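Local structure of amino acid ABC transporter, periplasmic amino acid-binding protein (Brucella ovis, 4Z9N) at residues D[68-74]-D[85-89]; D[44-48]-D[106-110]; D[133-139]-D[159-165]; D[20-26]-D[62-68]. The protein binds glutathione in the cleft between its two lobes and probably delivers it, or related amino acid compounds, to an ABC transporter in the inner membrane. All blocks are in the same frame, centred on the assembly; numbering follows the deposited sequence. Where two conformers were deposited one is given.

Contact 1 (D[68-74]-D[85-89]); sequences LNAKERF and LIRNT. With GSH (glutathione), chain U.
Two arginines dominate this pairing of the turn 68-74, which enters a helix at Arg73, with the irregular segment 85-89, where Asn88 is left-handed (phi/psi 38/47); CA atoms lie 7.5 Å apart at Arg73-Leu85 and 8.7 Å at Ala70-Thr89. Arg87 (chi1 t) extends across so that NE donates to Leu68 O (2.8 Å), while NH1 and NH2 both reach glutathione OE1 (3.0 and 3.1 Å). Arg73 (chi1 p, chi2 and chi3 t) has NE held by Ala70 O at 2.9 Å; its NH1 binds Thr89 OG1 and glutathione O12 (both 2.9 Å), and NH2 takes O11 (3.0 Å). An arginine holding the ligand's alpha-carboxylate is familiar in family 3 amino acid-binding proteins; here it belongs to the gamma-glutamyl end. Arg73 NH1 and Arg87 NH1, like charges, lie 3.6 Å apart. Asn69 (chi1 p) forms an Asx turn, OD1 accepting from Lys71 N at 2.8 Å. Leu85 (t, p) packs CD1 on Leu68 CD1 (3.9 Å); Phe74 (chi1 m) sets CE1 3.7 Å from Thr89 CG2.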
# COMPACT_ATOMS: atom_id res chain seq x y z
N LEU D 68 -8.70 15.12 18.95
CA LEU D 68 -8.86 16.07 17.86
C LEU D 68 -10.16 15.85 17.06
O LEU D 68 -10.44 14.75 16.61
CB LEU D 68 -7.64 15.98 16.91
CG LEU D 68 -6.24 16.17 17.51
CD1 LEU D 68 -5.12 15.67 16.61
CD2 LEU D 68 -6.06 17.66 17.78
N ASN D 69 -10.95 16.91 16.89
CA ASN D 69 -12.14 16.78 16.06
C ASN D 69 -11.73 16.84 14.59
O ASN D 69 -10.55 17.05 14.27
CB ASN D 69 -13.21 17.84 16.41
CG ASN D 69 -12.83 19.26 16.04
OD1 ASN D 69 -12.23 19.51 15.00
ND2 ASN D 69 -13.19 20.21 16.91
N ALA D 70 -12.69 16.64 13.69
CA ALA D 70 -12.39 16.44 12.28
C ALA D 70 -11.70 17.66 11.67
O ALA D 70 -10.95 17.55 10.69
CB ALA D 70 -13.66 16.12 11.52
N LYS D 71 -11.96 18.82 12.26
CA LYS D 71 -11.46 20.08 11.72
C LYS D 71 -10.09 20.52 12.24
O LYS D 71 -9.41 21.31 11.61
CB LYS D 71 -12.47 21.18 12.00
CG LYS D 71 -13.65 21.16 11.05
CD LYS D 71 -14.55 22.35 11.28
CE LYS D 71 -15.17 22.82 9.98
NZ LYS D 71 -15.90 24.10 10.15
N GLU D 72 -9.66 20.01 13.39
CA GLU D 72 -8.40 20.48 13.95
C GLU D 72 -7.28 19.45 13.79
O GLU D 72 -6.13 19.73 14.10
CB GLU D 72 -8.59 20.84 15.43
CG GLU D 72 -8.98 19.67 16.28
CD GLU D 72 -9.63 20.08 17.60
OE1 GLU D 72 -9.60 21.27 17.95
OE2 GLU D 72 -10.16 19.19 18.28
N ARG D 73 -7.62 18.26 13.30
CA ARG D 73 -6.65 17.16 13.28
C ARG D 73 -5.41 17.43 12.41
O ARG D 73 -4.29 17.09 12.80
CB ARG D 73 -7.33 15.86 12.83
CG ARG D 73 -8.08 15.98 11.49
CD ARG D 73 -8.80 14.68 11.10
NE ARG D 73 -9.87 14.97 10.14
CZ ARG D 73 -10.42 14.10 9.30
NH1 ARG D 73 -9.98 12.84 9.24
NH2 ARG D 73 -11.40 14.49 8.49
N PHE D 74 -5.59 18.04 11.24
CA PHE D 74 -4.42 18.22 10.38
C PHE D 74 -3.51 19.35 10.91
O PHE D 74 -2.29 19.24 10.85
CB PHE D 74 -4.86 18.48 8.93
CG PHE D 74 -5.66 17.36 8.35
CD1 PHE D 74 -5.10 16.10 8.17
CD2 PHE D 74 -7.02 17.54 8.07
CE1 PHE D 74 -5.84 15.04 7.67
CE2 PHE D 74 -7.78 16.50 7.56
CZ PHE D 74 -7.20 15.24 7.36
N LEU D 85 -0.63 11.16 13.55
CA LEU D 85 -2.08 11.21 13.58
C LEU D 85 -2.63 9.86 13.18
O LEU D 85 -2.43 9.42 12.05
CB LEU D 85 -2.61 12.30 12.65
CG LEU D 85 -4.13 12.41 12.53
CD1 LEU D 85 -4.75 12.97 13.83
CD2 LEU D 85 -4.50 13.33 11.33
N ILE D 86 -3.28 9.18 14.11
CA ILE D 86 -3.85 7.87 13.84
C ILE D 86 -5.28 7.96 14.30
O ILE D 86 -5.57 7.82 15.47
CB ILE D 86 -3.08 6.76 14.54
CG1 ILE D 86 -1.60 6.84 14.15
CG2 ILE D 86 -3.63 5.38 14.11
CD1 ILE D 86 -0.70 5.81 14.81
N ARG D 87 -6.18 8.26 13.37
CA ARG D 87 -7.50 8.73 13.75
C ARG D 87 -8.48 8.62 12.59
O ARG D 87 -8.99 9.63 12.12
CB ARG D 87 -7.40 10.19 14.25
CG ARG D 87 -8.71 10.83 14.74
CD ARG D 87 -8.76 12.29 14.35
NE ARG D 87 -10.08 12.90 14.53
CZ ARG D 87 -11.10 12.74 13.68
NH1 ARG D 87 -10.96 11.94 12.63
NH2 ARG D 87 -12.26 13.35 13.91
N ASN D 88 -8.74 7.38 12.15
CA ASN D 88 -9.75 7.09 11.13
C ASN D 88 -9.78 8.15 10.03
O ASN D 88 -10.83 8.62 9.63
CB ASN D 88 -11.18 6.90 11.76
CG ASN D 88 -11.62 8.06 12.71
OD1 ASN D 88 -11.02 8.30 13.77
ND2 ASN D 88 -12.72 8.73 12.35
N THR D 89 -8.58 8.50 9.56
CA THR D 89 -8.37 9.61 8.64
C THR D 89 -8.02 9.10 7.24
O THR D 89 -7.01 8.43 7.03
CB THR D 89 -7.27 10.54 9.15
OG1 THR D 89 -7.73 11.28 10.30
CG2 THR D 89 -6.81 11.48 8.06
N1 GSH U . -12.53 9.07 7.32
CA1 GSH U . -13.26 10.33 7.13
C1 GSH U . -12.24 11.44 6.90
O11 GSH U . -12.65 12.59 6.57
O12 GSH U . -11.00 11.24 7.06
CB1 GSH U . -14.11 10.69 8.35
CG1 GSH U . -13.19 10.84 9.58
CD1 GSH U . -13.99 11.45 10.72
OE1 GSH U . -13.64 12.45 11.27
N2 GSH U . -15.19 10.77 11.15
CA2 GSH U . -15.96 11.36 12.22
C2 GSH U . -15.17 11.43 13.53
O2 GSH U . -14.21 10.78 13.76
CB2 GSH U . -17.32 10.66 12.36
SG2 GSH U . -17.16 8.98 13.02
N3 GSH U . -15.63 12.40 14.51
CA3 GSH U . -14.94 12.54 15.76
C3 GSH U . -14.60 14.01 15.97
O31 GSH U . -14.21 14.39 17.11
O32 GSH U . -14.70 14.84 15.02

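Contact 2 (D[44-48]-D[106-110]); sequences FDVDY and INYYD
The first turn of a helix, residues 44-48, faces a bend in an extended chain: Ile106 is in beta conformation, Asn107 (phi/psi -92/-8) turns the corner, and 108-110 run on as a strand. The nearest CA atoms, of Asp45 and Asn107, are 8.3 Å apart, so side chains bridge the gap. Asn107 (chi1 p) points toward the helix and is the hub. Its ND2 donates to Asp45 OD1 at 3.0 Å, and water 1 closes a cycle by donating to Asp45 OD1 and to Asn107 OD1, both at 2.8 Å. The other carboxylate oxygen of Asp45 (chi1 m) accepts from Asn88 N, in the binding-site loop. Asn107 CB sits over the face of the Tyr48 ring, 3.7 Å from its centroid, a CH-pi contact. Phe44 (chi1 t, chi2 89°) presents its edge to the corner, CZ being 3.4 Å from Asn107 O, and CE2 lies 4.1 Å from Tyr108 CB. This buried polar link among aromatic rings ties helix 44-57 to the corner in strand 101-117, one shell out from the glutathione pocket. Around it, helix 292-299 covers Phe44, Tyr48 and Tyr108, strand 211-218 pairs with Tyr108 and Asp110, and Tyr48 OH is hydrogen-bonded to His232 ND1.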
# COMPACT_ATOMS: atom_id res chain seq x y z
N PHE D 44 -8.75 0.64 18.51
CA PHE D 44 -7.94 0.11 17.40
C PHE D 44 -6.83 1.09 17.02
O PHE D 44 -5.66 0.70 16.94
CB PHE D 44 -8.85 -0.19 16.20
CG PHE D 44 -8.15 -0.78 15.00
CD1 PHE D 44 -7.99 -2.16 14.88
CD2 PHE D 44 -7.67 0.04 13.98
CE1 PHE D 44 -7.36 -2.71 13.76
CE2 PHE D 44 -7.04 -0.51 12.85
CZ PHE D 44 -6.89 -1.89 12.75
N ASP D 45 -7.19 2.35 16.79
CA ASP D 45 -6.18 3.36 16.48
C ASP D 45 -5.32 3.65 17.71
O ASP D 45 -4.13 3.89 17.58
CB ASP D 45 -6.82 4.65 15.96
CG ASP D 45 -7.23 4.56 14.50
OD1 ASP D 45 -6.70 3.67 13.80
OD2 ASP D 45 -8.06 5.40 14.05
N VAL D 46 -5.92 3.64 18.90
CA VAL D 46 -5.14 3.81 20.12
C VAL D 46 -4.03 2.75 20.21
O VAL D 46 -2.88 3.07 20.52
CB VAL D 46 -6.03 3.78 21.37
CG1 VAL D 46 -5.21 3.50 22.63
CG2 VAL D 46 -6.79 5.11 21.49
N ASP D 47 -4.38 1.49 19.94
CA ASP D 47 -3.37 0.43 20.05
C ASP D 47 -2.25 0.63 19.01
O ASP D 47 -1.10 0.26 19.26
CB ASP D 47 -3.99 -0.97 19.88
CG ASP D 47 -4.67 -1.48 21.14
OD1 ASP D 47 -5.43 -2.46 21.04
OD2 ASP D 47 -4.46 -0.89 22.23
N TYR D 48 -2.59 1.19 17.86
CA TYR D 48 -1.57 1.49 16.85
C TYR D 48 -0.58 2.52 17.40
O TYR D 48 0.62 2.40 17.19
CB TYR D 48 -2.21 1.99 15.54
CG TYR D 48 -2.11 0.96 14.43
CD1 TYR D 48 -3.02 -0.10 14.36
CD2 TYR D 48 -1.08 1.01 13.50
CE1 TYR D 48 -2.92 -1.06 13.37
CE2 TYR D 48 -0.97 0.04 12.51
CZ TYR D 48 -1.89 -0.99 12.45
OH TYR D 48 -1.79 -1.94 11.46
N ILE D 106 -1.75 2.03 5.61
CA ILE D 106 -3.20 2.01 5.73
C ILE D 106 -3.54 0.94 6.76
O ILE D 106 -3.35 -0.24 6.50
CB ILE D 106 -3.87 1.72 4.37
CG1 ILE D 106 -3.69 2.89 3.40
CG2 ILE D 106 -5.36 1.40 4.56
CD1 ILE D 106 -3.85 2.48 1.93
N ASN D 107 -4.01 1.34 7.93
CA ASN D 107 -4.25 0.33 8.95
C ASN D 107 -5.69 -0.19 8.91
O ASN D 107 -6.00 -1.17 9.57
CB ASN D 107 -3.87 0.86 10.35
CG ASN D 107 -4.75 1.98 10.86
OD1 ASN D 107 -5.41 2.71 10.12
ND2 ASN D 107 -4.73 2.16 12.18
N TYR D 108 -6.55 0.43 8.11
CA TYR D 108 -7.91 -0.08 8.00
C TYR D 108 -8.53 0.44 6.71
O TYR D 108 -8.67 1.65 6.55
CB TYR D 108 -8.75 0.34 9.21
CG TYR D 108 -10.10 -0.34 9.25
CD1 TYR D 108 -11.18 0.16 8.53
CD2 TYR D 108 -10.29 -1.51 9.97
CE1 TYR D 108 -12.40 -0.47 8.53
CE2 TYR D 108 -11.50 -2.15 9.98
CZ TYR D 108 -12.55 -1.63 9.26
OH TYR D 108 -13.76 -2.27 9.25
N TYR D 109 -8.87 -0.47 5.78
CA TYR D 109 -9.60 -0.08 4.57
C TYR D 109 -11.08 -0.02 4.88
O TYR D 109 -11.65 -1.01 5.28
CB TYR D 109 -9.37 -1.08 3.43
CG TYR D 109 -7.94 -1.16 2.95
CD1 TYR D 109 -7.03 -2.00 3.58
CD2 TYR D 109 -7.50 -0.40 1.88
CE1 TYR D 109 -5.72 -2.09 3.15
CE2 TYR D 109 -6.18 -0.47 1.44
CZ TYR D 109 -5.30 -1.32 2.09
OH TYR D 109 -4.00 -1.41 1.65
N ASP D 110 -11.69 1.15 4.70
CA ASP D 110 -13.13 1.30 4.96
C ASP D 110 -13.81 1.93 3.74
O ASP D 110 -13.19 2.16 2.70
CB ASP D 110 -13.35 2.16 6.21
CG ASP D 110 -14.59 1.76 6.98
OD1 ASP D 110 -15.39 0.96 6.45
OD2 ASP D 110 -14.76 2.24 8.13
O HOH W 1 -6.67 4.91 11.28

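Contact 3 (D[133-139]-D[159-165]); sequences ASICVQA and NPVVFEK. With GSH (glutathione), chain U.
A beta-alpha-beta unit, strand 134-138, helix 142-153 and strand 159-163, supplies this parallel pair, and the end of its first strand reaches the glutathione pocket. The strand axes approach to 4.5 Å and cross at -32°, with Cys136 opposite Val161 (CA-CA 4.7 Å) and Gln138 opposite Phe163 (4.8 Å). Residues 135, 137 and 139 supply the ladder on one side: Ile135 N donates to Asn159 O (3.1 Å), Val161 N to Ile135 O (2.9 Å), Val137 N to Val161 O (3.0 Å), Phe163 N to Val137 O (2.9 Å) and Ala139 N to Phe163 O (3.0 Å). Water 2 extends the link at the start, donating to Ala133 O (2.7 Å) and accepting from Asn159 N (2.8 Å). On the face of Cys136, Gln138 and Phe163, Cys136 CB meets Phe163 CE1 at 3.5 Å (Phe163 chi1 m, chi2 88°); on the other, Val137 CG1 lies 3.9 Å from Val162 CG2. Gln138 (chi1 -92°, between wells; chi2 t) stretches to the ligand's glycine end, where OE1 accepts from glutathione N3 (2.9 Å) and NE2 donates to O32 (2.8 Å). Helix 142-153 covers the face of Ile135 and Val137, helix 166-174 that of Cys136 and Phe163. Strand 180-182 pairs in parallel with the other edge of 134-138, next to the Cys136-Cys178 disulfide.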
# COMPACT_ATOMS: atom_id res chain seq x y z
N ALA D 133 -34.34 12.65 2.50
CA ALA D 133 -34.06 12.39 3.92
C ALA D 133 -33.06 13.39 4.49
O ALA D 133 -32.12 13.80 3.80
CB ALA D 133 -33.53 10.98 4.09
N SER D 134 -33.24 13.78 5.75
CA SER D 134 -32.26 14.62 6.42
C SER D 134 -31.15 13.73 6.93
O SER D 134 -31.40 12.79 7.70
CB SER D 134 -32.88 15.42 7.56
OG SER D 134 -33.47 14.56 8.51
N ILE D 135 -29.93 13.99 6.49
CA ILE D 135 -28.82 13.11 6.84
C ILE D 135 -27.71 13.88 7.55
O ILE D 135 -27.15 14.84 7.00
CB ILE D 135 -28.28 12.41 5.59
CG1 ILE D 135 -29.44 11.72 4.85
CG2 ILE D 135 -27.21 11.38 5.99
CD1 ILE D 135 -29.02 10.91 3.67
N CYS D 136 -27.36 13.44 8.75
CA CYS D 136 -26.34 14.16 9.49
C CYS D 136 -24.96 13.73 9.03
O CYS D 136 -24.71 12.58 8.67
CB CYS D 136 -26.48 13.97 11.00
SG CYS D 136 -26.13 12.36 11.57
N VAL D 137 -24.07 14.70 9.05
CA VAL D 137 -22.70 14.47 8.59
C VAL D 137 -21.81 15.51 9.27
O VAL D 137 -22.28 16.60 9.59
CB VAL D 137 -22.59 14.54 7.05
CG1 VAL D 137 -22.82 15.97 6.56
CG2 VAL D 137 -21.21 14.04 6.58
N GLN D 138 -20.54 15.19 9.49
CA GLN D 138 -19.62 16.18 10.06
C GLN D 138 -18.89 17.00 9.02
O GLN D 138 -18.50 16.50 7.97
CB GLN D 138 -18.60 15.51 10.96
CG GLN D 138 -19.04 15.47 12.38
CD GLN D 138 -17.98 14.87 13.26
OE1 GLN D 138 -18.04 13.70 13.58
NE2 GLN D 138 -16.99 15.67 13.64
N ALA D 139 -18.73 18.28 9.32
CA ALA D 139 -17.89 19.17 8.52
C ALA D 139 -16.43 18.73 8.60
O ALA D 139 -16.01 18.09 9.58
CB ALA D 139 -18.04 20.61 9.01
N ASN D 159 -30.51 16.72 1.37
CA ASN D 159 -30.80 17.45 2.61
C ASN D 159 -29.80 17.13 3.71
O ASN D 159 -30.16 16.52 4.72
CB ASN D 159 -32.22 17.13 3.12
CG ASN D 159 -33.29 17.93 2.41
OD1 ASN D 159 -33.14 19.12 2.19
ND2 ASN D 159 -34.41 17.27 2.10
N PRO D 160 -28.54 17.54 3.53
CA PRO D 160 -27.52 17.33 4.57
C PRO D 160 -27.81 18.20 5.79
O PRO D 160 -28.38 19.29 5.66
CB PRO D 160 -26.23 17.79 3.90
CG PRO D 160 -26.72 18.91 3.00
CD PRO D 160 -28.01 18.38 2.43
N VAL D 161 -27.44 17.71 6.96
CA VAL D 161 -27.42 18.52 8.16
C VAL D 161 -26.00 18.42 8.70
O VAL D 161 -25.57 17.33 9.10
CB VAL D 161 -28.46 18.03 9.19
CG1 VAL D 161 -28.52 18.98 10.35
CG2 VAL D 161 -29.83 17.85 8.53
N VAL D 162 -25.27 19.53 8.70
CA VAL D 162 -23.84 19.49 8.97
C VAL D 162 -23.51 19.92 10.39
O VAL D 162 -23.98 20.97 10.86
CB VAL D 162 -23.07 20.36 7.98
CG1 VAL D 162 -21.59 20.39 8.34
CG2 VAL D 162 -23.28 19.86 6.56
N PHE D 163 -22.68 19.12 11.05
CA PHE D 163 -22.33 19.34 12.44
C PHE D 163 -20.85 19.54 12.65
O PHE D 163 -20.03 19.01 11.89
CB PHE D 163 -22.79 18.16 13.30
CG PHE D 163 -24.27 18.03 13.36
CD1 PHE D 163 -24.93 17.29 12.40
CD2 PHE D 163 -24.99 18.69 14.33
CE1 PHE D 163 -26.30 17.21 12.43
CE2 PHE D 163 -26.37 18.60 14.36
CZ PHE D 163 -27.02 17.85 13.41
N GLU D 164 -20.50 20.27 13.70
CA GLU D 164 -19.10 20.54 13.99
C GLU D 164 -18.48 19.52 14.93
O GLU D 164 -17.26 19.35 14.95
CB GLU D 164 -18.94 21.94 14.60
CG GLU D 164 -19.42 23.06 13.70
CD GLU D 164 -18.73 23.06 12.35
OE1 GLU D 164 -17.49 23.08 12.31
OE2 GLU D 164 -19.45 23.01 11.33
N LYS D 165 -19.31 18.84 15.72
CA LYS D 165 -18.83 17.90 16.73
C LYS D 165 -19.60 16.59 16.63
O LYS D 165 -20.78 16.59 16.31
CB LYS D 165 -18.96 18.49 18.14
CG LYS D 165 -18.15 19.75 18.35
CD LYS D 165 -18.26 20.24 19.79
CE LYS D 165 -17.02 21.01 20.19
NZ LYS D 165 -17.22 21.79 21.44
N1 GSH U . -12.53 9.07 7.32
CA1 GSH U . -13.26 10.33 7.13
C1 GSH U . -12.24 11.44 6.90
O11 GSH U . -12.65 12.59 6.57
O12 GSH U . -11.00 11.24 7.06
CB1 GSH U . -14.11 10.69 8.35
CG1 GSH U . -13.19 10.84 9.58
CD1 GSH U . -13.99 11.45 10.72
OE1 GSH U . -13.64 12.45 11.27
N2 GSH U . -15.19 10.77 11.15
CA2 GSH U . -15.96 11.36 12.22
C2 GSH U . -15.17 11.43 13.53
O2 GSH U . -14.21 10.78 13.76
CB2 GSH U . -17.32 10.66 12.36
SG2 GSH U . -17.16 8.98 13.02
N3 GSH U . -15.63 12.40 14.51
CA3 GSH U . -14.94 12.54 15.76
C3 GSH U . -14.60 14.01 15.97
O31 GSH U . -14.21 14.39 17.11
O32 GSH U . -14.70 14.84 15.02
O HOH W 2 -30.42 13.91 1.72
O HOH W 3 -16.67 18.33 12.16

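Contact 4 (D[20-26]-D[62-68]); sequences FLQCGVN and KVKFTPL. With GSH (glutathione), chain U.
Strands 21-25 and 63-67 run parallel, their axes 4.7 Å apart at closest and crossing at -31°, with Leu21 beside Val63 and Val25 beside Pro67. Six backbone bonds zip the pair: Leu21 N to Lys62 O (3.0 Å), Lys64 N to Leu21 O (2.8 Å), Cys23 N to Lys64 O (2.9 Å), Thr66 N to Cys23 O (2.8 Å), Val25 N to Thr66 O (3.0 Å) and Leu68 N to Val25 O (2.8 Å). Gln22 N is served from the other side by Asp83 OD2, Gly24 by Val84 and Ile86. This 2-1-3 order, strand 21-25 central, is that of the first lobe of a periplasmic binding protein, whose strand ends line the ligand cleft. There Asn26 ND2 donates to glutathione O2 at 2.8 Å and is also hydrogen-bonded to Asn88 OD1, and Leu68 O accepts from Arg87 NE. Gln22 (t, p) turns NE2 to Thr66 OG1 (2.8 Å) and to water 4 (3.1 Å). Lys64 lies over the Phe20 face, CE 3.6 Å and NZ 4.3 Å from the ring centroid, NZ 32° off the normal in an off-centre cation-pi contact. Gly24 CA comes within 3.5 Å of Leu68 CD1, where a CB would clash.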
# COMPACT_ATOMS: atom_id res chain seq x y z
N PHE D 20 8.40 10.14 25.48
CA PHE D 20 7.08 9.59 25.19
C PHE D 20 6.69 10.02 23.79
O PHE D 20 7.31 10.90 23.20
CB PHE D 20 6.04 10.07 26.21
CG PHE D 20 5.84 11.55 26.20
CD1 PHE D 20 4.89 12.13 25.37
CD2 PHE D 20 6.59 12.38 27.02
CE1 PHE D 20 4.70 13.49 25.34
CE2 PHE D 20 6.40 13.75 27.00
CZ PHE D 20 5.45 14.31 26.17
N LEU D 21 5.62 9.41 23.28
CA LEU D 21 5.08 9.72 21.96
C LEU D 21 3.80 10.56 22.11
O LEU D 21 2.92 10.21 22.89
CB LEU D 21 4.81 8.41 21.21
CG LEU D 21 4.12 8.43 19.85
CD1 LEU D 21 5.02 9.03 18.78
CD2 LEU D 21 3.71 7.02 19.45
N GLN D 22 3.70 11.67 21.38
CA GLN D 22 2.48 12.49 21.42
C GLN D 22 1.61 12.14 20.21
O GLN D 22 2.03 12.38 19.08
CB GLN D 22 2.83 13.98 21.42
CG GLN D 22 1.68 14.94 21.73
CD GLN D 22 1.25 14.90 23.19
OE1 GLN D 22 2.09 14.96 24.10
NE2 GLN D 22 -0.05 14.85 23.43
N CYS D 23 0.42 11.60 20.43
CA CYS D 23 -0.44 11.14 19.32
C CYS D 23 -1.76 11.88 19.16
O CYS D 23 -2.48 12.13 20.13
CB CYS D 23 -0.77 9.66 19.51
SG CYS D 23 0.67 8.59 19.51
N GLY D 24 -2.09 12.23 17.92
CA GLY D 24 -3.41 12.76 17.64
C GLY D 24 -4.43 11.65 17.44
O GLY D 24 -4.26 10.79 16.56
N VAL D 25 -5.49 11.65 18.25
CA VAL D 25 -6.52 10.61 18.18
C VAL D 25 -7.92 11.22 18.17
O VAL D 25 -8.07 12.44 18.22
CB VAL D 25 -6.38 9.58 19.33
CG1 VAL D 25 -5.02 8.88 19.26
CG2 VAL D 25 -6.54 10.25 20.68
N ASN D 26 -8.92 10.35 18.11
CA ASN D 26 -10.32 10.76 18.06
C ASN D 26 -10.75 11.42 19.37
O ASN D 26 -10.12 11.20 20.41
CB ASN D 26 -11.20 9.55 17.75
CG ASN D 26 -12.50 9.95 17.09
OD1 ASN D 26 -13.40 10.47 17.76
ND2 ASN D 26 -12.63 9.67 15.78
N LYS D 62 4.09 4.70 27.21
CA LYS D 62 4.93 5.88 27.02
C LYS D 62 4.36 6.74 25.90
O LYS D 62 5.02 7.01 24.89
CB LYS D 62 6.37 5.47 26.71
CG LYS D 62 7.13 4.82 27.88
CD LYS D 62 7.41 5.82 28.97
CE LYS D 62 8.23 5.21 30.11
NZ LYS D 62 9.57 4.73 29.67
N VAL D 63 3.12 7.17 26.08
CA VAL D 63 2.39 7.89 25.05
C VAL D 63 1.44 8.86 25.72
O VAL D 63 0.93 8.56 26.81
CB VAL D 63 1.63 6.91 24.13
CG1 VAL D 63 0.73 6.01 24.95
CG2 VAL D 63 0.83 7.67 23.07
N LYS D 64 1.25 10.02 25.11
CA LYS D 64 0.22 10.97 25.54
C LYS D 64 -0.73 11.22 24.38
O LYS D 64 -0.31 11.30 23.21
CB LYS D 64 0.83 12.29 26.04
CG LYS D 64 1.76 12.15 27.24
CD LYS D 64 2.16 13.53 27.77
CE LYS D 64 3.24 13.43 28.82
NZ LYS D 64 3.48 14.76 29.46
N PHE D 65 -2.02 11.34 24.69
CA PHE D 65 -3.04 11.44 23.65
C PHE D 65 -3.66 12.83 23.54
O PHE D 65 -4.06 13.42 24.53
CB PHE D 65 -4.14 10.41 23.90
CG PHE D 65 -3.66 8.99 23.83
CD1 PHE D 65 -3.53 8.35 22.61
CD2 PHE D 65 -3.29 8.31 24.99
CE1 PHE D 65 -3.06 7.04 22.55
CE2 PHE D 65 -2.84 7.01 24.94
CZ PHE D 65 -2.72 6.37 23.71
N THR D 66 -3.73 13.32 22.30
CA THR D 66 -4.35 14.61 21.99
C THR D 66 -5.65 14.37 21.21
O THR D 66 -5.60 14.09 20.02
CB THR D 66 -3.39 15.49 21.16
OG1 THR D 66 -2.19 15.73 21.92
CG2 THR D 66 -4.04 16.84 20.77
N PRO D 67 -6.81 14.46 21.89
CA PRO D 67 -8.07 14.30 21.15
C PRO D 67 -8.28 15.45 20.18
O PRO D 67 -8.04 16.60 20.54
CB PRO D 67 -9.13 14.31 22.26
CG PRO D 67 -8.50 15.10 23.37
CD PRO D 67 -7.02 14.78 23.31
N LEU D 68 -8.70 15.12 18.95
CA LEU D 68 -8.86 16.07 17.86
C LEU D 68 -10.16 15.85 17.06
O LEU D 68 -10.44 14.75 16.61
CB LEU D 68 -7.64 15.98 16.91
CG LEU D 68 -6.24 16.17 17.51
CD1 LEU D 68 -5.12 15.67 16.61
CD2 LEU D 68 -6.06 17.66 17.78
N1 GSH U . -12.53 9.07 7.32
CA1 GSH U . -13.26 10.33 7.13
C1 GSH U . -12.24 11.44 6.90
O11 GSH U . -12.65 12.59 6.57
O12 GSH U . -11.00 11.24 7.06
CB1 GSH U . -14.11 10.69 8.35
CG1 GSH U . -13.19 10.84 9.58
CD1 GSH U . -13.99 11.45 10.72
OE1 GSH U . -13.64 12.45 11.27
N2 GSH U . -15.19 10.77 11.15
CA2 GSH U . -15.96 11.36 12.22
C2 GSH U . -15.17 11.43 13.53
O2 GSH U . -14.21 10.78 13.76
CB2 GSH U . -17.32 10.66 12.36
SG2 GSH U . -17.16 8.98 13.02
N3 GSH U . -15.63 12.40 14.51
CA3 GSH U . -14.94 12.54 15.76
C3 GSH U . -14.60 14.01 15.97
O31 GSH U . -14.21 14.39 17.11
O32 GSH U . -14.70 14.84 15.02
O HOH W 4 -1.65 15.35 26.06

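Contacts 1, 3 and 4 all touch glutathione. Contacts 1 and 4, centres 11 Å apart, share Leu68 and are joined where Ile86 N meets Gly24 O at 3.1 Å and Asn88 OD1 meets Asn26 ND2 at 2.9 Å, both probable hydrogen bonds. Contact 3 comes from the other lobe, its centre 27 Å from that of contact 4, yet it meets contact 1 across the closed cleft in the Lys71 NZ-Glu164 OE1 salt bridge (2.9 Å). Contact 2 lies one shell out from the pocket, the Asp45 side chain about 8 Å from glutathione, and borders contact 1 with Asp45 OD2 2.8 Å from Asn88 N. Its Val46 CG1 also packs 3.9 Å from Phe65 CZ of contact 4.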